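N-terminal acetyltransferase-like protein (Chaetomium thermophilum, PDB 5NNP) probably acts as the TPR-repeat auxiliary subunit of a NatA-type N-terminal acetyltransferase, holding a partner chain beside a bound coenzyme A analogue. Local coordinates at residues L316-G321 with K371-Y376; K311-L316 with F326-H331; T341-A346 with A379-Y384. All coordinates share one frame; numbering follows the deposited sequence.

Contact 1. Residues L316-G321 with K371-Y376; sequences LMFDKG and KGAALY. With CMC (carboxymethyl coenzyme *a), chain B.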
loop_
_atom_site.group_PDB
_atom_site.type_symbol
_atom_site.label_atom_id
_atom_site.label_comp_id
_atom_site.label_asym_id
_atom_site.label_seq_id
_atom_site.Cartn_x
_atom_site.Cartn_y
_atom_site.Cartn_z
ATOM N N LEU A 316 19.891 -27.252 12.854
ATOM C CA LEU A 316 20.510 -26.241 11.999
ATOM C C LEU A 316 20.324 -24.835 12.556
ATOM O O LEU A 316 21.283 -24.068 12.656
ATOM C CB LEU A 316 19.936 -26.284 10.582
ATOM C CG LEU A 316 20.535 -27.298 9.616
ATOM C CD1 LEU A 316 19.662 -27.389 8.385
ATOM C CD2 LEU A 316 21.943 -26.895 9.233
ATOM N N MET A 317 19.091 -24.491 12.909
ATOM C CA MET A 317 18.817 -23.116 13.295
ATOM C C MET A 317 19.402 -22.819 14.678
ATOM O O MET A 317 20.032 -21.780 14.882
ATOM C CB MET A 317 17.310 -22.825 13.264
ATOM C CG MET A 317 16.658 -23.073 11.906
ATOM S SD MET A 317 17.184 -21.962 10.564
ATOM C CE MET A 317 15.920 -20.687 10.662
ATOM N N PHE A 318 19.205 -23.730 15.622
ATOM C CA PHE A 318 19.734 -23.519 16.962
ATOM C C PHE A 318 21.251 -23.450 16.952
ATOM O O PHE A 318 21.833 -22.602 17.611
ATOM C CB PHE A 318 19.251 -24.607 17.906
ATOM C CG PHE A 318 17.797 -24.501 18.223
ATOM C CD1 PHE A 318 17.124 -23.307 17.994
ATOM C CD2 PHE A 318 17.091 -25.584 18.730
ATOM C CE1 PHE A 318 15.775 -23.187 18.280
ATOM C CE2 PHE A 318 15.742 -25.476 19.017
ATOM C CZ PHE A 318 15.080 -24.283 18.795
ATOM N N ASP A 319 21.890 -24.322 16.186
ATOM C CA ASP A 319 23.345 -24.319 16.115
ATOM C C ASP A 319 23.872 -23.004 15.568
ATOM O O ASP A 319 24.939 -22.528 15.969
ATOM C CB ASP A 319 23.837 -25.481 15.265
ATOM C CG ASP A 319 23.813 -26.790 16.022
ATOM O OD1 ASP A 319 23.541 -26.771 17.244
ATOM O OD2 ASP A 319 24.083 -27.832 15.398
ATOM N N LYS A 320 23.100 -22.424 14.659
ATOM C CA LYS A 320 23.432 -21.164 14.029
ATOM C C LYS A 320 23.070 -20.016 14.981
ATOM O O LYS A 320 23.466 -18.872 14.786
ATOM C CB LYS A 320 22.697 -21.055 12.685
ATOM C CG LYS A 320 23.279 -20.043 11.699
ATOM C CD LYS A 320 22.394 -19.900 10.457
ATOM C CE LYS A 320 22.450 -18.479 9.860
ATOM N NZ LYS A 320 23.779 -18.106 9.263
ATOM N N GLY A 321 22.326 -20.339 16.030
ATOM C CA GLY A 321 21.968 -19.364 17.042
ATOM C C GLY A 321 20.827 -18.439 16.648
ATOM O O GLY A 321 20.580 -17.432 17.319
ATOM N N LYS A 371 22.351 -22.953 22.940
ATOM C CA LYS A 371 21.572 -23.111 24.166
ATOM C C LYS A 371 20.651 -21.927 24.411
ATOM O O LYS A 371 19.508 -22.094 24.836
ATOM C CB LYS A 371 22.487 -23.294 25.378
ATOM C CG LYS A 371 21.730 -23.304 26.695
ATOM C CD LYS A 371 22.561 -23.898 27.825
ATOM C CE LYS A 371 21.716 -24.118 29.082
ATOM N NZ LYS A 371 22.458 -24.801 30.175
ATOM N N GLY A 372 21.165 -20.727 24.159
ATOM C CA GLY A 372 20.343 -19.532 24.210
ATOM C C GLY A 372 19.184 -19.632 23.235
ATOM O O GLY A 372 18.043 -19.329 23.577
ATOM N N ALA A 373 19.472 -20.101 22.024
ATOM C CA ALA A 373 18.472 -20.134 20.960
ATOM C C ALA A 373 17.323 -21.108 21.276
ATOM O O ALA A 373 16.166 -20.815 20.987
ATOM C CB ALA A 373 19.139 -20.481 19.604
ATOM N N ALA A 374 17.636 -22.248 21.882
ATOM C CA ALA A 374 16.600 -23.195 22.288
ATOM C C ALA A 374 15.808 -22.670 23.479
ATOM O O ALA A 374 14.595 -22.815 23.527
ATOM C CB ALA A 374 17.209 -24.552 22.623
ATOM N N LEU A 375 16.487 -22.072 24.451
ATOM C CA LEU A 375 15.781 -21.547 25.614
ATOM C C LEU A 375 14.862 -20.415 25.159
ATOM O O LEU A 375 13.728 -20.291 25.620
ATOM C CB LEU A 375 16.760 -21.064 26.698
ATOM C CG LEU A 375 17.577 -22.124 27.459
ATOM C CD1 LEU A 375 18.619 -21.450 28.339
ATOM C CD2 LEU A 375 16.690 -23.036 28.314
ATOM N N TYR A 376 15.356 -19.602 24.234
ATOM C CA TYR A 376 14.571 -18.507 23.676
ATOM C C TYR A 376 13.379 -19.002 22.869
ATOM O O TYR A 376 12.323 -18.358 22.858
ATOM C CB TYR A 376 15.445 -17.621 22.791
ATOM C CG TYR A 376 14.725 -16.407 22.265
ATOM C CD1 TYR A 376 14.202 -15.460 23.130
ATOM C CD2 TYR A 376 14.581 -16.196 20.904
ATOM C CE1 TYR A 376 13.550 -14.341 22.653
ATOM C CE2 TYR A 376 13.924 -15.082 20.419
ATOM C CZ TYR A 376 13.412 -14.159 21.299
ATOM O OH TYR A 376 12.762 -13.048 20.822
HETATM N N1A CMC B . 25.605 -9.797 12.908
HETATM C C2A CMC B . 26.597 -10.083 12.016
HETATM N N3A CMC B . 26.305 -10.489 10.748
HETATM C C4A CMC B . 25.009 -10.617 10.354
HETATM C C5A CMC B . 23.975 -10.322 11.266
HETATM C C6A CMC B . 24.302 -9.905 12.559
HETATM N N6A CMC B . 23.288 -9.608 13.465
HETATM N N7A CMC B . 22.707 -10.554 10.543
HETATM C C8A CMC B . 23.056 -10.960 9.290
HETATM N N9A CMC B . 24.386 -10.985 9.237
HETATM C C1B CMC B . 25.077 -11.349 8.049
HETATM C C2B CMC B . 25.459 -12.773 8.034
HETATM O O2B CMC B . 26.843 -12.873 7.678
HETATM C C3B CMC B . 24.686 -13.383 6.964
HETATM O O3B CMC B . 25.542 -14.257 6.210
HETATM P P3B CMC B . 25.659 -15.763 6.667
HETATM O O7A CMC B . 26.690 -16.454 5.875
HETATM O O8A CMC B . 24.263 -16.496 6.612
HETATM O O9A CMC B . 26.230 -15.829 8.009
HETATM C C4B CMC B . 24.322 -12.266 6.068
HETATM O O4B CMC B . 24.197 -11.143 6.917
HETATM C C5B CMC B . 22.992 -12.583 5.470
HETATM O O5B CMC B . 22.144 -12.807 6.602
HETATM P P1A CMC B . 20.607 -12.391 6.344
HETATM O O1A CMC B . 19.676 -13.261 7.140
HETATM O O2A CMC B . 20.285 -12.568 4.867
HETATM O O3A CMC B . 20.361 -10.838 6.756
HETATM P P2A CMC B . 19.045 -10.245 7.389
HETATM O O4A CMC B . 19.028 -10.559 8.859
HETATM O O5A CMC B . 17.853 -10.852 6.737
HETATM O O6A CMC B . 19.023 -8.690 7.155
HETATM C CBP CMC B . 19.801 -6.443 7.538
HETATM C CCP CMC B . 20.208 -7.935 7.284
HETATM C CDP CMC B . 18.965 -6.014 6.290
HETATM C CEP CMC B . 21.070 -5.530 7.657
HETATM C CAP CMC B . 18.982 -6.390 8.856
HETATM O OAP CMC B . 19.787 -6.684 9.943
HETATM C C9P CMC B . 18.268 -5.060 9.135
HETATM O O9P CMC B . 17.138 -4.845 8.674
HETATM N N8P CMC B . 18.897 -4.058 9.976
HETATM C C7P CMC B . 18.226 -2.805 10.282
HETATM C C6P CMC B . 17.931 -1.926 9.032
HETATM C C5P CMC B . 19.235 -1.752 8.289
HETATM O O5P CMC B . 20.234 -1.429 8.889
HETATM N N4P CMC B . 19.272 -2.004 6.881
HETATM C C3P CMC B . 20.528 -1.883 6.172
HETATM C C2P CMC B . 20.612 -0.552 5.426
HETATM S S1P CMC B . 22.207 -0.487 4.571
HETATM C C1 CMC B . 21.912 -0.135 2.831
HETATM C C2 CMC B . 20.710 0.778 2.751
HETATM O O21 CMC B . 19.590 0.329 2.549
#

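Contact 2. Residues K311-L316 with F326-H331; sequences KAYLTL and FANLKH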
loop_
_atom_site.group_PDB
_atom_site.type_symbol
_atom_site.label_atom_id
_atom_site.label_comp_id
_atom_site.label_asym_id
_atom_site.label_seq_id
_atom_site.Cartn_x
_atom_site.Cartn_y
_atom_site.Cartn_z
ATOM N N LYS A 311 13.377 -32.131 13.718
ATOM C CA LYS A 311 14.579 -32.133 14.541
ATOM C C LYS A 311 15.775 -31.632 13.732
ATOM O O LYS A 311 16.513 -30.755 14.181
ATOM C CB LYS A 311 14.864 -33.521 15.111
ATOM C CG LYS A 311 16.032 -33.531 16.093
ATOM C CD LYS A 311 15.929 -34.671 17.103
ATOM C CE LYS A 311 17.002 -34.524 18.167
ATOM N NZ LYS A 311 17.015 -35.644 19.143
ATOM N N ALA A 312 15.943 -32.159 12.522
ATOM C CA ALA A 312 17.072 -31.773 11.677
ATOM C C ALA A 312 17.044 -30.289 11.298
ATOM O O ALA A 312 18.099 -29.664 11.175
ATOM C CB ALA A 312 17.111 -32.618 10.448
ATOM N N TYR A 313 15.852 -29.722 11.130
ATOM C CA TYR A 313 15.742 -28.302 10.834
ATOM C C TYR A 313 16.081 -27.479 12.076
ATOM O O TYR A 313 16.862 -26.527 12.000
ATOM C CB TYR A 313 14.339 -27.954 10.317
ATOM C CG TYR A 313 14.143 -26.503 9.968
ATOM C CD1 TYR A 313 14.528 -26.017 8.735
ATOM C CD2 TYR A 313 13.571 -25.609 10.874
ATOM C CE1 TYR A 313 14.351 -24.672 8.396
ATOM C CE2 TYR A 313 13.388 -24.259 10.552
ATOM C CZ TYR A 313 13.781 -23.801 9.304
ATOM O OH TYR A 313 13.620 -22.474 8.951
ATOM N N LEU A 314 15.505 -27.849 13.219
ATOM C CA LEU A 314 15.769 -27.137 14.472
ATOM C C LEU A 314 17.257 -27.147 14.846
ATOM O O LEU A 314 17.789 -26.139 15.306
ATOM C CB LEU A 314 14.944 -27.729 15.615
ATOM C CG LEU A 314 13.496 -27.251 15.675
ATOM C CD1 LEU A 314 12.801 -27.827 16.899
ATOM C CD2 LEU A 314 13.416 -25.714 15.683
ATOM N N THR A 315 17.930 -28.272 14.633
ATOM C CA THR A 315 19.353 -28.357 14.949
ATOM C C THR A 315 20.175 -27.347 14.152
ATOM O O THR A 315 21.055 -26.683 14.701
ATOM C CB THR A 315 19.921 -29.758 14.678
ATOM O OG1 THR A 315 19.184 -30.738 15.420
ATOM C CG2 THR A 315 21.399 -29.816 15.076
ATOM N N LEU A 316 19.891 -27.252 12.854
ATOM C CA LEU A 316 20.510 -26.241 11.999
ATOM C C LEU A 316 20.324 -24.835 12.556
ATOM O O LEU A 316 21.283 -24.068 12.656
ATOM C CB LEU A 316 19.936 -26.284 10.582
ATOM C CG LEU A 316 20.535 -27.298 9.616
ATOM C CD1 LEU A 316 19.662 -27.389 8.385
ATOM C CD2 LEU A 316 21.943 -26.895 9.233
ATOM N N PHE A 326 11.487 -19.451 16.010
ATOM C CA PHE A 326 10.076 -19.590 16.342
ATOM C C PHE A 326 9.163 -18.866 15.332
ATOM O O PHE A 326 8.179 -19.437 14.863
ATOM C CB PHE A 326 9.791 -19.074 17.746
ATOM C CG PHE A 326 8.371 -19.264 18.165
ATOM C CD1 PHE A 326 7.950 -20.475 18.706
ATOM C CD2 PHE A 326 7.439 -18.256 17.992
ATOM C CE1 PHE A 326 6.634 -20.668 19.082
ATOM C CE2 PHE A 326 6.116 -18.446 18.369
ATOM C CZ PHE A 326 5.718 -19.654 18.917
ATOM N N ALA A 327 9.497 -17.623 14.996
ATOM C CA ALA A 327 8.661 -16.820 14.101
ATOM C C ALA A 327 8.510 -17.467 12.724
ATOM O O ALA A 327 7.510 -17.291 12.053
ATOM C CB ALA A 327 9.230 -15.429 13.963
ATOM N N ASN A 328 9.522 -18.227 12.331
ATOM C CA ASN A 328 9.551 -18.906 11.051
ATOM C C ASN A 328 8.742 -20.206 11.085
ATOM O O ASN A 328 8.445 -20.789 10.044
ATOM C CB ASN A 328 11.002 -19.193 10.653
ATOM C CG ASN A 328 11.182 -19.368 9.155
ATOM O OD1 ASN A 328 10.608 -18.625 8.353
ATOM N ND2 ASN A 328 11.982 -20.361 8.768
ATOM N N LEU A 329 8.358 -20.652 12.280
ATOM C CA LEU A 329 7.668 -21.935 12.400
ATOM C C LEU A 329 6.270 -21.883 13.042
ATOM O O LEU A 329 5.513 -22.856 12.946
ATOM C CB LEU A 329 8.550 -22.919 13.181
ATOM C CG LEU A 329 9.885 -23.339 12.548
ATOM C CD1 LEU A 329 10.724 -24.114 13.525
ATOM C CD2 LEU A 329 9.685 -24.157 11.272
ATOM N N LYS A 330 5.911 -20.761 13.663
ATOM C CA LYS A 330 4.667 -20.685 14.446
ATOM C C LYS A 330 3.394 -20.920 13.638
ATOM O O LYS A 330 2.349 -21.239 14.207
ATOM C CB LYS A 330 4.559 -19.334 15.150
ATOM C CG LYS A 330 4.484 -18.137 14.223
ATOM C CD LYS A 330 4.386 -16.869 15.034
ATOM C CE LYS A 330 3.696 -15.771 14.266
ATOM N NZ LYS A 330 3.552 -14.553 15.105
ATOM N N HIS A 331 3.482 -20.755 12.322
ATOM C CA HIS A 331 2.364 -21.045 11.427
ATOM C C HIS A 331 1.918 -22.509 11.503
ATOM O O HIS A 331 0.792 -22.834 11.126
ATOM C CB HIS A 331 2.736 -20.710 9.980
ATOM C CG HIS A 331 3.824 -21.580 9.420
ATOM N ND1 HIS A 331 5.162 -21.382 9.699
ATOM C CD2 HIS A 331 3.770 -22.653 8.596
ATOM C CE1 HIS A 331 5.884 -22.294 9.069
ATOM N NE2 HIS A 331 5.062 -23.080 8.396
#

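Contact 3. Residues T341-A346 with A379-Y384; sequences TLASLA and AQHYNY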
loop_
_atom_site.group_PDB
_atom_site.type_symbol
_atom_site.label_atom_id
_atom_site.label_comp_id
_atom_site.label_asym_id
_atom_site.label_seq_id
_atom_site.Cartn_x
_atom_site.Cartn_y
_atom_site.Cartn_z
ATOM N N THR A 341 5.180 -31.394 19.459
ATOM C CA THR A 341 6.387 -32.035 18.963
ATOM C C THR A 341 7.534 -31.029 18.866
ATOM O O THR A 341 8.690 -31.359 19.133
ATOM C CB THR A 341 6.152 -32.699 17.588
ATOM O OG1 THR A 341 5.199 -33.761 17.721
ATOM C CG2 THR A 341 7.445 -33.269 17.043
ATOM N N LEU A 342 7.220 -29.797 18.483
ATOM C CA LEU A 342 8.263 -28.797 18.316
ATOM C C LEU A 342 8.853 -28.411 19.663
ATOM O O LEU A 342 10.062 -28.189 19.783
ATOM C CB LEU A 342 7.728 -27.566 17.589
ATOM C CG LEU A 342 7.539 -27.809 16.093
ATOM C CD1 LEU A 342 6.912 -26.587 15.435
ATOM C CD2 LEU A 342 8.871 -28.185 15.443
ATOM N N ALA A 343 8.002 -28.350 20.680
ATOM C CA ALA A 343 8.463 -28.034 22.026
ATOM C C ALA A 343 9.330 -29.176 22.592
ATOM O O ALA A 343 10.391 -28.946 23.196
ATOM C CB ALA A 343 7.281 -27.751 22.923
ATOM N N SER A 344 8.876 -30.405 22.372
ATOM C CA SER A 344 9.608 -31.576 22.814
ATOM C C SER A 344 10.985 -31.637 22.160
ATOM O O SER A 344 11.967 -31.967 22.811
ATOM C CB SER A 344 8.811 -32.849 22.515
ATOM O OG SER A 344 9.555 -34.015 22.820
ATOM N N LEU A 345 11.061 -31.318 20.873
ATOM C CA LEU A 345 12.344 -31.342 20.178
ATOM C C LEU A 345 13.305 -30.273 20.699
ATOM O O LEU A 345 14.515 -30.511 20.797
ATOM C CB LEU A 345 12.142 -31.167 18.679
ATOM C CG LEU A 345 11.587 -32.417 18.003
ATOM C CD1 LEU A 345 11.376 -32.126 16.536
ATOM C CD2 LEU A 345 12.532 -33.595 18.209
ATOM N N ALA A 346 12.769 -29.100 21.020
ATOM C CA ALA A 346 13.578 -28.027 21.582
ATOM C C ALA A 346 14.153 -28.448 22.931
ATOM O O ALA A 346 15.339 -28.277 23.200
ATOM C CB ALA A 346 12.759 -26.759 21.733
ATOM N N ALA A 379 10.843 -19.990 25.320
ATOM C CA ALA A 379 10.264 -18.822 25.976
ATOM C C ALA A 379 9.106 -18.318 25.145
ATOM O O ALA A 379 8.034 -17.994 25.660
ATOM C CB ALA A 379 11.293 -17.739 26.152
ATOM N N GLN A 380 9.329 -18.281 23.842
ATOM C CA GLN A 380 8.337 -17.774 22.922
ATOM C C GLN A 380 7.193 -18.753 22.727
ATOM O O GLN A 380 6.042 -18.341 22.608
ATOM C CB GLN A 380 8.996 -17.431 21.591
ATOM C CG GLN A 380 9.756 -16.142 21.688
ATOM C CD GLN A 380 10.346 -15.736 20.386
ATOM O OE1 GLN A 380 11.209 -16.423 19.832
ATOM N NE2 GLN A 380 9.884 -14.614 19.871
ATOM N N HIS A 381 7.517 -20.041 22.700
ATOM C CA HIS A 381 6.503 -21.088 22.603
ATOM C C HIS A 381 5.419 -20.882 23.651
ATOM O O HIS A 381 4.235 -20.818 23.338
ATOM C CB HIS A 381 7.143 -22.471 22.775
ATOM C CG HIS A 381 6.177 -23.615 22.669
ATOM N ND1 HIS A 381 5.969 -24.310 21.494
ATOM C CD2 HIS A 381 5.384 -24.201 23.598
ATOM C CE1 HIS A 381 5.082 -25.265 21.702
ATOM N NE2 HIS A 381 4.709 -25.219 22.968
ATOM N N TYR A 382 5.844 -20.762 24.898
ATOM C CA TYR A 382 4.918 -20.684 26.005
ATOM C C TYR A 382 4.385 -19.277 26.231
ATOM O O TYR A 382 3.562 -19.049 27.112
ATOM C CB TYR A 382 5.595 -21.221 27.250
ATOM C CG TYR A 382 5.785 -22.704 27.153
ATOM C CD1 TYR A 382 4.699 -23.570 27.283
ATOM C CD2 TYR A 382 7.032 -23.245 26.907
ATOM C CE1 TYR A 382 4.856 -24.937 27.186
ATOM C CE2 TYR A 382 7.201 -24.607 26.809
ATOM C CZ TYR A 382 6.110 -25.451 26.947
ATOM O OH TYR A 382 6.282 -26.809 26.846
ATOM N N ASN A 383 4.841 -18.336 25.411
ATOM C CA ASN A 383 4.266 -17.001 25.413
ATOM C C ASN A 383 3.177 -16.891 24.340
ATOM O O ASN A 383 2.267 -16.066 24.427
ATOM C CB ASN A 383 5.352 -15.963 25.183
ATOM C CG ASN A 383 4.906 -14.571 25.548
ATOM O OD1 ASN A 383 4.039 -14.386 26.413
ATOM N ND2 ASN A 383 5.488 -13.576 24.887
ATOM N N TYR A 384 3.275 -17.751 23.334
ATOM C CA TYR A 384 2.352 -17.751 22.210
ATOM C C TYR A 384 0.947 -18.184 22.657
ATOM O O TYR A 384 0.788 -19.100 23.470
ATOM C CB TYR A 384 2.886 -18.669 21.104
ATOM C CG TYR A 384 2.226 -18.477 19.764
ATOM C CD1 TYR A 384 2.296 -17.260 19.105
ATOM C CD2 TYR A 384 1.552 -19.515 19.147
ATOM C CE1 TYR A 384 1.699 -17.077 17.871
ATOM C CE2 TYR A 384 0.956 -19.343 17.916
ATOM C CZ TYR A 384 1.032 -18.121 17.284
ATOM O OH TYR A 384 0.441 -17.943 16.060
#

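Contact 1. Residues L316-G321 with K371-Y376
F318 turns its CG away from its own carbonyl carbon (chi1 -71°), which carries the ring from helix 303-320 onto the backbone of A373 and A374 on helix 369-381. This is helix-on-helix packing in the all-helical TPR-type fold of the auxiliary subunit, and alanines on the second helix let the ring come down close. A374 CA stands over the ring centre as a CH-pi contact, 4.0 Å from the centroid of F318 and almost on the ring normal. The two methyls add to this: F318 CD1 packs on A373 CB at 3.8 Å, and F318 CE2 lies 4.0 Å from A374 CB. Y349 of helix 336-352 meets the same ring edge-to-face and also touches A374, so a third helix closes round the phenylalanine.

Just past F318 the first helix finishes in a Schellman motif. G321 has positive phi (79°), which by itself favours glycine, and G321 N bonds back to F318 O. G321 C comes within 4.0 Å of A373 CB, so the turn packs on the second helix as well.

K320 leaves on another side. Its backbone O is hydrogen-bonded to a basic side chain on the chain of another protein. Carboxymethyl coenzyme A is itself also hydrogen-bonded to residues of the chain of another protein. The lysine chain sets out with CG opposite its backbone N and kinks near its end, and K320 NZ donates a hydrogen bond of 3.1 Å to O8A, an oxygen of the ligand's 3'-phosphate.

Contact 2. Residues K311-L316 with F326-H331
Mostly apolar packing with one polar tip, this buried contact joins helix 303-320 to the short, weakly bonded helix 325-329 that follows it, a tight return of the chain within the TPR-type helical fold. The backbones stay well apart, with L314 CA and F326 CA still 9.6 Å from each other, so side chains do all the bridging.

Y313 carries most of the contact from helix 303-320. With CG anti to the backbone N (chi1 -179°), its ring runs out alongside L329 in the opposing direction, and the two slide past one another. Y313 CE2 sits 3.8 Å from L329 CD2 and 4.0 Å from L329 CD1, so both methyls of L329 press on the same ring carbon from one side. L329 CD1 has a second neighbour in L314 CD2 at 3.8 Å, and thus touches both the tyrosine and the leucine. Beyond this layer L345 of helix 336-352 touches L314, while L298 touches L329.

At the polar end N328 crosses the tyrosine at about a right angle, its amide plane turned 32° from the ring. The link between them is weak and strongly bent, and the stronger partner of both is D291, whose OD1 is hydrogen-bonded to Y313 OH and OD2 to N328 ND2. One carboxylate therefore holds hydroxyl and amide together. A phenylalanine in place of Y313 would probably leave D291 OD1 without its hydroxyl partner, with the N328 amide held chiefly by D291 OD2.

The other end of that amide, OD1, bonds a glycerol, probably from the crystallisation liquor, and N328 also packs on a modified side chain of another protein's chain. N328 ND2 approaches Y313 OH at the ring edge, near the ring plane, at 2.7 Å.

Contact 3. Residues T341-A346 with A379-Y384
A343 presses its methyl onto the face of the H381 imidazole, the central touch where helix 336-352 packs against helix 369-381 in this TPR-type helical fold. A343 CB rides 3.5 Å above the ring plane, displaced toward the rim on the side of CE1 and NE2. The distance to the H381 centroid is 3.7 Å, at 21° from the ring normal, a CH-pi contact. With so small a residue on the first helix, A343 CA and H381 CA can stand 7.2 Å apart. The second touch is lighter: Y382 brings its OH to 4.2 Å from A343 CB.

Those two aromatic residues are set against each other. H381 has CG anti to the backbone N (chi1 -179°), which sends the imidazole across to the alanine, and it turns an edge to its neighbour so that CD2 stands over the centre of the Y382 ring. The phenol ring thus lies beneath the imidazole edge while its hydroxyl reaches the same methyl.

In the next shell, Y333 OH is hydrogen-bonded to H381 ND1, which is likely to hold the imidazole in this rotation, and the Y333 ring meets it too, besides touching L342. Y382 has R392 in a cation-pi contact and packs on A393 of helix 390-403. Past H381 the helix ends in a turn in which Q380 O accepts both N383 N at 3.0 Å and Y384 N at 2.9 Å.

Overall arrangement
The three contacts form one cluster at the edge of the chain, 31 to 36 Å from its centre. Contact 2 lies 10 Å, centre to centre, from contacts 1 and 3, which are 12 Å apart. Four successive helices take part: 303-320 and 325-329 in contact 2, then 336-352 and 369-381 in contact 3. Contact 1 spans the set, returning 369-381 to 303-320, so it alternates along the chain with both others, while contact 2 closes before contact 3 opens. F318 reaches A346, and F326 packs on H381, knitting the layers. Continuous packing thus links the coenzyme-facing end of helix 303-320 to the region predicted as a TPR.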